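Local coordinates for protein SM80.1 Vicilin (PDB 5VF5) that probably serves as a 7S seed storage globulin of eggplant, built from two cupin barrels, and binds a copper(II) ion in the second of them, at residues 12-16 / 314-320; 244-250 / 336-342; 275-281 / 325-331. All coordinates share one frame. Where two conformers were deposited one is given. Numbering follows the deposited sequence.

Interaction 1 (12-16 / 314-320); sequences YLFKS and NVGDVLV
Tyr12, Asp317 and Phe14 bury the most surface where the short N-terminal strand 13-14 pairs antiparallel with strand 318-321. Leu13 faces Leu319 as a non-hydrogen-bonded pair (CA-CA 4.7 Å) and Phe14 faces Val318 as a hydrogen-bonded pair (CA-CA 4.9 Å). Phe14 N donates to Val318 O and Val318 N to Phe14 O, both at 2.8 Å, and Val320 N reaches Tyr12 O at 2.8 Å. Phe14, chi1 m, lies on the same face as Val318 (CB-CB 4.0 Å), and its CE1 comes within 3.9 Å of Val320 CG2. Tyr12, also m, packs its ring against Met279 and Cys281 beside the copper, while its CB stays 4.0 Å from Leu319 CD1. The pairing thus adds an N-terminal strand to the edge of a sheet of the C-terminal cupin barrel. Ahead of strand 318-321, a type II turn runs from Asn314 to Asp317, with Gly316 at phi 89° and Asp317 N bonded to Asn314 O at 3.0 Å. Asp317, chi1 m, ties turn and strand together: OD2 forms a salt bridge with Lys15 NZ (2.8 Å) and accepts a hydrogen bond from Asn314 N (2.8 Å), and OD1 accepts from Ser16 N (2.8 Å). One water accepts from Ser16 OG (2.7 Å) and donates to Asp317 OD1 (2.7 Å) and Val315 O (2.9 Å).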
loop_
_atom_site.group_PDB
_atom_site.type_symbol
_atom_site.label_atom_id
_atom_site.label_comp_id
_atom_site.label_asym_id
_atom_site.label_seq_id
_atom_site.Cartn_x
_atom_site.Cartn_y
_atom_site.Cartn_z
ATOM N N TYR A 12 0.267 -13.679 -8.920
ATOM C CA TYR A 12 0.527 -12.824 -7.788
ATOM C C TYR A 12 1.192 -11.507 -8.141
ATOM O O TYR A 12 1.302 -10.616 -7.300
ATOM C CB TYR A 12 1.421 -13.571 -6.812
ATOM C CG TYR A 12 0.895 -14.907 -6.370
ATOM C CD1 TYR A 12 -0.327 -15.023 -5.768
ATOM C CD2 TYR A 12 1.614 -16.063 -6.594
ATOM C CE1 TYR A 12 -0.839 -16.264 -5.387
ATOM C CE2 TYR A 12 1.121 -17.295 -6.204
ATOM C CZ TYR A 12 -0.092 -17.372 -5.568
ATOM O OH TYR A 12 -0.597 -18.601 -5.189
ATOM N N LEU A 13 1.710 -11.366 -9.357
ATOM C CA LEU A 13 2.444 -10.204 -9.808
ATOM C C LEU A 13 1.521 -9.278 -10.565
ATOM O O LEU A 13 0.828 -9.723 -11.500
ATOM C CB LEU A 13 3.560 -10.665 -10.733
ATOM C CG LEU A 13 4.364 -9.578 -11.432
ATOM C CD1 LEU A 13 5.121 -8.756 -10.413
ATOM C CD2 LEU A 13 5.348 -10.215 -12.400
ATOM N N PHE A 14 1.532 -7.996 -10.205
ATOM C CA PHE A 14 0.691 -6.977 -10.842
ATOM C C PHE A 14 1.618 -5.858 -11.239
ATOM O O PHE A 14 2.038 -5.032 -10.423
ATOM C CB PHE A 14 -0.400 -6.469 -9.911
ATOM C CG PHE A 14 -1.412 -7.516 -9.512
ATOM C CD1 PHE A 14 -1.131 -8.455 -8.568
ATOM C CD2 PHE A 14 -2.661 -7.573 -10.139
ATOM C CE1 PHE A 14 -2.045 -9.458 -8.237
ATOM C CE2 PHE A 14 -3.594 -8.537 -9.782
ATOM C CZ PHE A 14 -3.280 -9.503 -8.845
ATOM N N LYS A 15 2.000 -5.840 -12.500
ATOM C CA LYS A 15 2.878 -4.812 -12.994
ATOM C C LYS A 15 2.228 -3.408 -12.890
ATOM O O LYS A 15 0.999 -3.266 -12.968
ATOM C CB LYS A 15 3.289 -5.127 -14.424
ATOM C CG LYS A 15 4.148 -6.385 -14.523
ATOM C CD LYS A 15 5.541 -6.212 -13.968
ATOM C CE LYS A 15 6.286 -5.196 -14.786
ATOM N NZ LYS A 15 7.655 -4.963 -14.262
ATOM N N SER A 16 3.080 -2.385 -12.788
ATOM C CA SER A 16 2.600 -1.030 -12.612
ATOM C C SER A 16 1.598 -0.591 -13.688
ATOM O O SER A 16 0.639 0.149 -13.394
ATOM C CB SER A 16 3.746 -0.051 -12.488
ATOM O OG SER A 16 4.399 0.065 -13.733
ATOM N N ASN A 314 9.896 -3.829 -10.199
ATOM C CA ASN A 314 10.322 -2.474 -10.465
ATOM C C ASN A 314 9.400 -1.506 -9.741
ATOM O O ASN A 314 8.303 -1.875 -9.273
ATOM C CB ASN A 314 10.163 -2.153 -11.969
ATOM C CG ASN A 314 10.748 -3.184 -12.852
ATOM O OD1 ASN A 314 10.116 -3.589 -13.857
ATOM N ND2 ASN A 314 11.952 -3.613 -12.535
ATOM N N VAL A 315 9.820 -0.253 -9.703
ATOM C CA VAL A 315 9.043 0.788 -9.045
ATOM C C VAL A 315 7.589 0.798 -9.552
ATOM O O VAL A 315 7.340 0.788 -10.747
ATOM C CB VAL A 315 9.703 2.165 -9.185
ATOM C CG1 VAL A 315 8.756 3.268 -8.723
ATOM C CG2 VAL A 315 10.993 2.222 -8.404
ATOM N N GLY A 316 6.649 0.772 -8.603
ATOM C CA GLY A 316 5.214 0.820 -8.891
ATOM C C GLY A 316 4.559 -0.547 -9.111
ATOM O O GLY A 316 3.337 -0.641 -9.175
ATOM N N ASP A 317 5.365 -1.602 -9.214
ATOM C CA ASP A 317 4.843 -2.947 -9.334
ATOM C C ASP A 317 4.340 -3.430 -7.986
ATOM O O ASP A 317 4.847 -3.004 -6.926
ATOM C CB ASP A 317 5.924 -3.933 -9.775
ATOM C CG ASP A 317 6.394 -3.738 -11.209
ATOM O OD1 ASP A 317 5.738 -3.035 -12.014
ATOM O OD2 ASP A 317 7.463 -4.336 -11.493
ATOM N N VAL A 318 3.404 -4.346 -8.026
ATOM C CA VAL A 318 2.854 -5.024 -6.858
ATOM C C VAL A 318 3.095 -6.523 -6.901
ATOM O O VAL A 318 2.931 -7.168 -7.944
ATOM C CB VAL A 318 1.353 -4.701 -6.729
ATOM C CG1 VAL A 318 0.638 -5.610 -5.757
ATOM C CG2 VAL A 318 1.177 -3.237 -6.360
ATOM N N LEU A 319 3.456 -7.095 -5.754
ATOM C CA LEU A 319 3.455 -8.521 -5.574
ATOM C C LEU A 319 2.551 -8.859 -4.409
ATOM O O LEU A 319 2.728 -8.293 -3.333
ATOM C CB LEU A 319 4.844 -9.055 -5.274
ATOM C CG LEU A 319 4.979 -10.568 -5.183
ATOM C CD1 LEU A 319 4.684 -11.299 -6.485
ATOM C CD2 LEU A 319 6.358 -10.944 -4.680
ATOM N N VAL A 320 1.664 -9.826 -4.586
ATOM C CA VAL A 320 0.864 -10.345 -3.496
ATOM C C VAL A 320 1.605 -11.592 -2.970
ATOM O O VAL A 320 1.890 -12.516 -3.730
ATOM C CB VAL A 320 -0.558 -10.693 -3.946
ATOM C CG1 VAL A 320 -1.308 -11.383 -2.822
ATOM C CG2 VAL A 320 -1.278 -9.439 -4.436
HETATM O O HOH W 1 6.839 -0.823 -13.093
#

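Interaction 2 (244-250 / 336-342)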
loop_
_atom_site.group_PDB
_atom_site.type_symbol
_atom_site.label_atom_id
_atom_site.label_comp_id
_atom_site.label_asym_id
_atom_site.label_seq_id
_atom_site.Cartn_x
_atom_site.Cartn_y
_atom_site.Cartn_z
ATOM N N ALA A 244 -2.025 -4.262 8.566
ATOM C CA ALA A 244 -0.736 -3.755 8.946
ATOM C C ALA A 244 -0.148 -2.952 7.816
ATOM O O ALA A 244 -0.498 -3.160 6.629
ATOM C CB ALA A 244 0.198 -4.877 9.288
ATOM N N VAL A 245 0.808 -2.105 8.152
ATOM C CA VAL A 245 1.600 -1.399 7.151
ATOM C C VAL A 245 3.061 -1.678 7.442
ATOM O O VAL A 245 3.545 -1.344 8.523
ATOM C CB VAL A 245 1.355 0.123 7.113
ATOM C CG1 VAL A 245 2.202 0.744 6.038
ATOM C CG2 VAL A 245 -0.129 0.414 6.988
ATOM N N ALA A 246 3.748 -2.292 6.494
ATOM C CA ALA A 246 5.103 -2.726 6.655
ATOM C C ALA A 246 5.971 -1.884 5.710
ATOM O O ALA A 246 5.611 -1.588 4.562
ATOM C CB ALA A 246 5.262 -4.198 6.352
ATOM N N PHE A 247 7.159 -1.565 6.187
ATOM C CA PHE A 247 8.180 -0.882 5.425
ATOM C C PHE A 247 9.437 -1.748 5.400
ATOM O O PHE A 247 9.972 -2.087 6.461
ATOM C CB PHE A 247 8.503 0.448 6.104
ATOM C CG PHE A 247 7.306 1.347 6.274
ATOM C CD1 PHE A 247 6.465 1.223 7.363
ATOM C CD2 PHE A 247 7.001 2.277 5.286
ATOM C CE1 PHE A 247 5.376 2.068 7.513
ATOM C CE2 PHE A 247 5.927 3.156 5.432
ATOM C CZ PHE A 247 5.089 3.019 6.539
ATOM N N MET A 248 9.866 -2.154 4.208
ATOM C CA MET A 248 11.060 -2.986 4.092
ATOM C C MET A 248 12.014 -2.295 3.164
ATOM O O MET A 248 11.636 -1.902 2.065
ATOM C CB MET A 248 10.736 -4.408 3.617
ATOM C CG MET A 248 11.945 -5.324 3.561
ATOM S SD MET A 248 11.480 -7.051 3.510
ATOM C CE MET A 248 10.983 -7.093 1.809
ATOM N N ASN A 249 13.258 -2.185 3.620
ATOM C CA ASN A 249 14.339 -1.680 2.827
ATOM C C ASN A 249 15.448 -2.717 2.790
ATOM O O ASN A 249 15.872 -3.213 3.839
ATOM C CB ASN A 249 14.887 -0.365 3.383
ATOM C CG ASN A 249 15.884 0.282 2.422
ATOM O OD1 ASN A 249 15.559 0.571 1.276
ATOM N ND2 ASN A 249 17.108 0.397 2.841
ATOM N N ILE A 250 15.878 -3.047 1.575
ATOM C CA ILE A 250 17.025 -3.931 1.361
ATOM C C ILE A 250 18.126 -3.057 0.734
ATOM O O ILE A 250 17.943 -2.457 -0.353
ATOM C CB ILE A 250 16.666 -5.117 0.455
ATOM C CG1 ILE A 250 15.452 -5.882 1.022
ATOM C CG2 ILE A 250 17.870 -6.039 0.312
ATOM C CD1 ILE A 250 15.001 -7.025 0.188
ATOM N N ASN A 336 19.282 0.757 -3.346
ATOM C CA ASN A 336 18.492 0.034 -2.366
ATOM C C ASN A 336 17.139 -0.326 -3.025
ATOM O O ASN A 336 16.721 0.274 -4.035
ATOM C CB ASN A 336 18.233 0.894 -1.163
ATOM C CG ASN A 336 17.393 2.082 -1.517
ATOM O OD1 ASN A 336 17.772 2.868 -2.400
ATOM N ND2 ASN A 336 16.249 2.205 -0.898
ATOM N N PHE A 337 16.477 -1.335 -2.460
ATOM C CA PHE A 337 15.160 -1.775 -2.876
ATOM C C PHE A 337 14.227 -1.529 -1.698
ATOM O O PHE A 337 14.416 -2.114 -0.625
ATOM C CB PHE A 337 15.179 -3.240 -3.228
ATOM C CG PHE A 337 13.829 -3.860 -3.510
ATOM C CD1 PHE A 337 13.134 -3.540 -4.675
ATOM C CD2 PHE A 337 13.266 -4.832 -2.641
ATOM C CE1 PHE A 337 11.924 -4.128 -4.976
ATOM C CE2 PHE A 337 12.059 -5.410 -2.965
ATOM C CZ PHE A 337 11.399 -5.078 -4.140
ATOM N N ARG A 338 13.277 -0.630 -1.890
ATOM C CA ARG A 338 12.339 -0.244 -0.838
ATOM C C ARG A 338 10.896 -0.485 -1.239
ATOM O O ARG A 338 10.460 -0.158 -2.336
ATOM C CB ARG A 338 12.483 1.244 -0.527
ATOM C CG ARG A 338 11.853 1.651 0.800
ATOM C CD ARG A 338 12.075 3.129 1.147
ATOM N NE ARG A 338 13.484 3.558 1.043
ATOM C CZ ARG A 338 14.379 3.550 2.040
ATOM N NH1 ARG A 338 14.069 3.114 3.271
ATOM N NH2 ARG A 338 15.620 3.990 1.806
ATOM N N VAL A 339 10.175 -1.103 -0.303
ATOM C CA VAL A 339 8.752 -1.470 -0.534
ATOM C C VAL A 339 7.899 -1.031 0.630
ATOM O O VAL A 339 8.390 -0.933 1.789
ATOM C CB VAL A 339 8.535 -2.995 -0.781
ATOM C CG1 VAL A 339 9.403 -3.457 -1.921
ATOM C CG2 VAL A 339 8.817 -3.811 0.466
ATOM N N VAL A 340 6.622 -0.827 0.361
ATOM C CA VAL A 340 5.606 -0.697 1.374
ATOM C C VAL A 340 4.691 -1.867 1.175
ATOM O O VAL A 340 4.285 -2.162 0.048
ATOM C CB VAL A 340 4.781 0.584 1.207
ATOM C CG1 VAL A 340 3.639 0.639 2.227
ATOM C CG2 VAL A 340 5.700 1.747 1.334
ATOM N N GLY A 341 4.403 -2.577 2.249
ATOM C CA GLY A 341 3.490 -3.729 2.188
ATOM C C GLY A 341 2.257 -3.504 3.050
ATOM O O GLY A 341 2.351 -3.081 4.218
ATOM N N PHE A 342 1.099 -3.718 2.505
ATOM C CA PHE A 342 -0.104 -3.799 3.291
ATOM C C PHE A 342 -0.330 -5.234 3.690
ATOM O O PHE A 342 -0.346 -6.130 2.844
ATOM C CB PHE A 342 -1.305 -3.289 2.495
ATOM C CG PHE A 342 -1.289 -1.814 2.252
ATOM C CD1 PHE A 342 -1.416 -0.950 3.328
ATOM C CD2 PHE A 342 -1.199 -1.277 0.984
ATOM C CE1 PHE A 342 -1.431 0.420 3.154
ATOM C CE2 PHE A 342 -1.222 0.092 0.785
ATOM C CZ PHE A 342 -1.327 0.958 1.862
#
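In the C-terminal cupin domain, strands 243-250 and 337-344 are antiparallel neighbours within one sheet of the beta barrel, and the segment axes run 4.7 Å apart at 162°. Three hydrogen-bonded pairs satisfy the facing amides in both directions. Ala246 N to Gly341 O and Gly341 N to Ala246 O are both 2.8 Å, Met248 N to Val339 O is 3.1 Å with Val339 N to Met248 O at 2.9 Å, and Ile250 N to Phe337 O and Phe337 N to Ile250 O are 2.8 Å each. The alternate residues turn their amides outward: Val245, Phe247 and Asn249 bond through the backbone to strand 225-230, and Arg338 to Val271 on the other flank. Met248, Ile250, Phe337 and Val339 share the face that meets strand 327-331 across the barrel, with Met248 CB 3.7 Å from Val339 CG2. On the reverse face, Val245, Phe247 and Phe342 pack on Val74 of the N-terminal cupin domain, and Val245 CG2 lies 4.0 Å from Phe342 CE1. This face turns polar at Asn249, whose ND2 is held by Gln226. Glu272 binds both Arg338, as a salt bridge, and Asn336. Asn249 OD1 accepts from Asn336 ND2 at 2.8 Å. The OD1 atom of Asn249 also sits over one face of the Arg338 guanidinium, 3.3 Å from Arg338 CZ.

Interaction 3 (275-281 / 325-331). With CU (copper (II) ion), chain D.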
loop_
_atom_site.group_PDB
_atom_site.type_symbol
_atom_site.label_atom_id
_atom_site.label_comp_id
_atom_site.label_asym_id
_atom_site.label_seq_id
_atom_site.Cartn_x
_atom_site.Cartn_y
_atom_site.Cartn_z
ATOM N N ALA A 275 14.252 -5.523 -7.640
ATOM C CA ALA A 275 14.609 -6.786 -7.038
ATOM C C ALA A 275 14.172 -7.980 -7.855
ATOM O O ALA A 275 13.217 -7.914 -8.637
ATOM C CB ALA A 275 14.044 -6.874 -5.604
ATOM N N ARG A 276 14.864 -9.075 -7.633
ATOM C CA ARG A 276 14.489 -10.423 -8.077
ATOM C C ARG A 276 13.748 -11.031 -6.891
ATOM O O ARG A 276 14.192 -10.875 -5.767
ATOM C CB ARG A 276 15.817 -11.184 -8.409
ATOM C CG ARG A 276 15.948 -12.692 -8.390
ATOM C CD ARG A 276 17.434 -13.101 -8.620
ATOM N NE ARG A 276 17.607 -14.555 -8.692
ATOM C CZ ARG A 276 18.720 -15.234 -8.376
ATOM N NH1 ARG A 276 19.805 -14.598 -7.958
ATOM N NH2 ARG A 276 18.756 -16.573 -8.474
ATOM N N PHE A 277 12.613 -11.680 -7.115
ATOM C CA PHE A 277 11.959 -12.447 -6.090
ATOM C C PHE A 277 11.870 -13.901 -6.445
ATOM O O PHE A 277 11.752 -14.248 -7.634
ATOM C CB PHE A 277 10.587 -11.881 -5.741
ATOM C CG PHE A 277 9.541 -12.059 -6.809
ATOM C CD1 PHE A 277 8.741 -13.197 -6.804
ATOM C CD2 PHE A 277 9.323 -11.096 -7.781
ATOM C CE1 PHE A 277 7.747 -13.372 -7.759
ATOM C CE2 PHE A 277 8.354 -11.276 -8.755
ATOM C CZ PHE A 277 7.581 -12.430 -8.749
ATOM N N GLU A 278 11.827 -14.761 -5.449
ATOM C CA GLU A 278 11.520 -16.180 -5.628
ATOM C C GLU A 278 10.569 -16.570 -4.511
ATOM O O GLU A 278 10.825 -16.238 -3.343
ATOM C CB GLU A 278 12.750 -17.063 -5.555
ATOM C CG GLU A 278 13.771 -16.742 -6.619
ATOM C CD GLU A 278 14.838 -17.814 -6.782
ATOM O OE1 GLU A 278 14.974 -18.684 -5.869
ATOM O OE2 GLU A 278 15.546 -17.784 -7.850
ATOM N N MET A 279 9.480 -17.205 -4.837
ATOM C CA MET A 279 8.449 -17.659 -3.940
ATOM C C MET A 279 8.241 -19.151 -4.185
ATOM O O MET A 279 8.362 -19.626 -5.335
ATOM C CB MET A 279 7.150 -16.858 -4.168
ATOM C CG MET A 279 6.065 -17.063 -3.116
ATOM S SD MET A 279 4.822 -15.755 -3.018
ATOM C CE MET A 279 4.110 -15.938 -4.634
ATOM N N ALA A 280 7.877 -19.882 -3.135
ATOM C CA ALA A 280 7.495 -21.294 -3.216
ATOM C C ALA A 280 5.996 -21.388 -3.109
ATOM O O ALA A 280 5.439 -20.977 -2.083
ATOM C CB ALA A 280 8.155 -22.080 -2.108
ATOM N N CYS A 281 5.316 -21.892 -4.142
ATOM C CA CYS A 281 3.838 -21.964 -4.119
ATOM C C CYS A 281 3.361 -23.389 -4.320
ATOM O O CYS A 281 3.632 -23.946 -5.360
ATOM C CB CYS A 281 3.214 -21.087 -5.201
ATOM S SG CYS A 281 1.393 -21.110 -5.264
ATOM N N HIS A 325 3.504 -18.651 2.424
ATOM C CA HIS A 325 4.357 -18.892 1.265
ATOM C C HIS A 325 5.770 -18.387 1.494
ATOM O O HIS A 325 5.958 -17.200 1.717
ATOM C CB HIS A 325 3.783 -18.210 0.034
ATOM C CG HIS A 325 2.577 -18.889 -0.546
ATOM N ND1 HIS A 325 1.474 -19.219 0.215
ATOM C CD2 HIS A 325 2.272 -19.229 -1.823
ATOM C CE1 HIS A 325 0.561 -19.764 -0.565
ATOM N NE2 HIS A 325 1.016 -19.777 -1.801
ATOM N N PRO A 326 6.763 -19.273 1.419
ATOM C CA PRO A 326 8.157 -18.847 1.518
ATOM C C PRO A 326 8.503 -17.877 0.397
ATOM O O PRO A 326 8.128 -18.098 -0.780
ATOM C CB PRO A 326 8.947 -20.156 1.393
ATOM C CG PRO A 326 7.998 -21.192 1.959
ATOM C CD PRO A 326 6.656 -20.740 1.407
ATOM N N ILE A 327 9.231 -16.825 0.728
ATOM C CA ILE A 327 9.603 -15.775 -0.213
ATOM C C ILE A 327 10.967 -15.217 0.129
ATOM O O ILE A 327 11.325 -15.116 1.296
ATOM C CB ILE A 327 8.513 -14.654 -0.197
ATOM C CG1 ILE A 327 8.824 -13.480 -1.103
ATOM C CG2 ILE A 327 8.304 -14.092 1.201
ATOM C CD1 ILE A 327 8.189 -13.537 -2.404
ATOM N N THR A 328 11.670 -14.761 -0.889
ATOM C CA THR A 328 12.898 -13.985 -0.765
ATOM C C THR A 328 12.904 -12.908 -1.825
ATOM O O THR A 328 12.341 -13.074 -2.928
ATOM C CB THR A 328 14.167 -14.873 -0.837
ATOM O OG1 THR A 328 15.337 -14.093 -0.599
ATOM C CG2 THR A 328 14.303 -15.518 -2.191
ATOM N N PHE A 329 13.559 -11.816 -1.507
ATOM C CA PHE A 329 13.821 -10.700 -2.427
ATOM C C PHE A 329 15.321 -10.428 -2.420
ATOM O O PHE A 329 15.924 -10.350 -1.357
ATOM C CB PHE A 329 13.121 -9.420 -2.012
ATOM C CG PHE A 329 11.629 -9.514 -1.927
ATOM C CD1 PHE A 329 11.009 -9.894 -0.752
ATOM C CD2 PHE A 329 10.829 -9.181 -3.010
ATOM C CE1 PHE A 329 9.616 -9.944 -0.662
ATOM C CE2 PHE A 329 9.457 -9.223 -2.940
ATOM C CZ PHE A 329 8.841 -9.614 -1.766
ATOM N N ILE A 330 15.877 -10.186 -3.597
ATOM C CA ILE A 330 17.286 -9.934 -3.792
ATOM C C ILE A 330 17.357 -8.576 -4.546
ATOM O O ILE A 330 16.892 -8.448 -5.684
ATOM C CB ILE A 330 17.961 -11.017 -4.670
ATOM C CG1 ILE A 330 17.901 -12.385 -3.977
ATOM C CG2 ILE A 330 19.401 -10.631 -4.925
ATOM C CD1 ILE A 330 16.663 -13.180 -4.348
ATOM N N ALA A 331 17.903 -7.572 -3.891
ATOM C CA ALA A 331 18.121 -6.273 -4.486
ATOM C C ALA A 331 19.079 -6.379 -5.639
ATOM O O ALA A 331 20.070 -7.126 -5.609
ATOM C CB ALA A 331 18.618 -5.282 -3.454
HETATM CU CU CU D . 0.419 -21.036 -3.238
#
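This is an antiparallel strand pairing in the C-terminal cupin barrel, closed at one end by a copper(II) site. Arg276 pairs with Ile330 and Glu278 with Thr328 through hydrogen bonds in both directions: Arg276 N to Ile330 O 2.9 Å, Ile330 N to Arg276 O 2.8 Å, Glu278 N to Thr328 O 3.1 Å and Thr328 N to Glu278 O 3.0 Å. Ala280 N adds a bond to Pro326 O at 3.0 Å. Beyond it the two segments converge on the metal, which Cys281 SG binds at 2.2 Å and His325 NE2 at 2.0 Å; His283 is the third protein ligand, and His325 ND1 is held by Ala323 O. On one face Phe277, Met279, Ile327 and Phe329 form an apolar row, with Phe277 CB 3.8 Å from Phe329 CD2 and Met279 CB 3.9 Å from Ile327 CD1. The other carries Arg276 and Glu278, joined by a salt bridge whose hydrogen bond is weak (Arg276 NH2 to Glu278 OE2, 3.5 Å), beside Ile330 and Thr328. Strand 307-313 pairs with the outer edge of 275-281 and strand 254-261 with that of 327-331, while Leu319 of strand 318-321 packs against Phe277, Ile327 and Phe329.

All three contacts are antiparallel strand pairings. Interactions 1 and 2 belong to one sheet of the C-terminal cupin barrel, the first at its edge and the second within it; interaction 3 lies in the facing sheet. Their apolar faces meet in the barrel interior: Leu319 of interaction 1 touches Phe277 and Ile327, while Ile250, Met248 and Phe337 of interaction 2 touch Phe329 and Ala275. Interactions 2 and 3 are buried, whereas interaction 1 is partly so, and its charged, water-bridged turn contrasts with the hydrogen bond between side-chain amides in interaction 2 and the metal ligands of interaction 3. Tyr12 OH lies 3.2 Å from Cys281 SG, bringing the N-terminal segment beside the copper site.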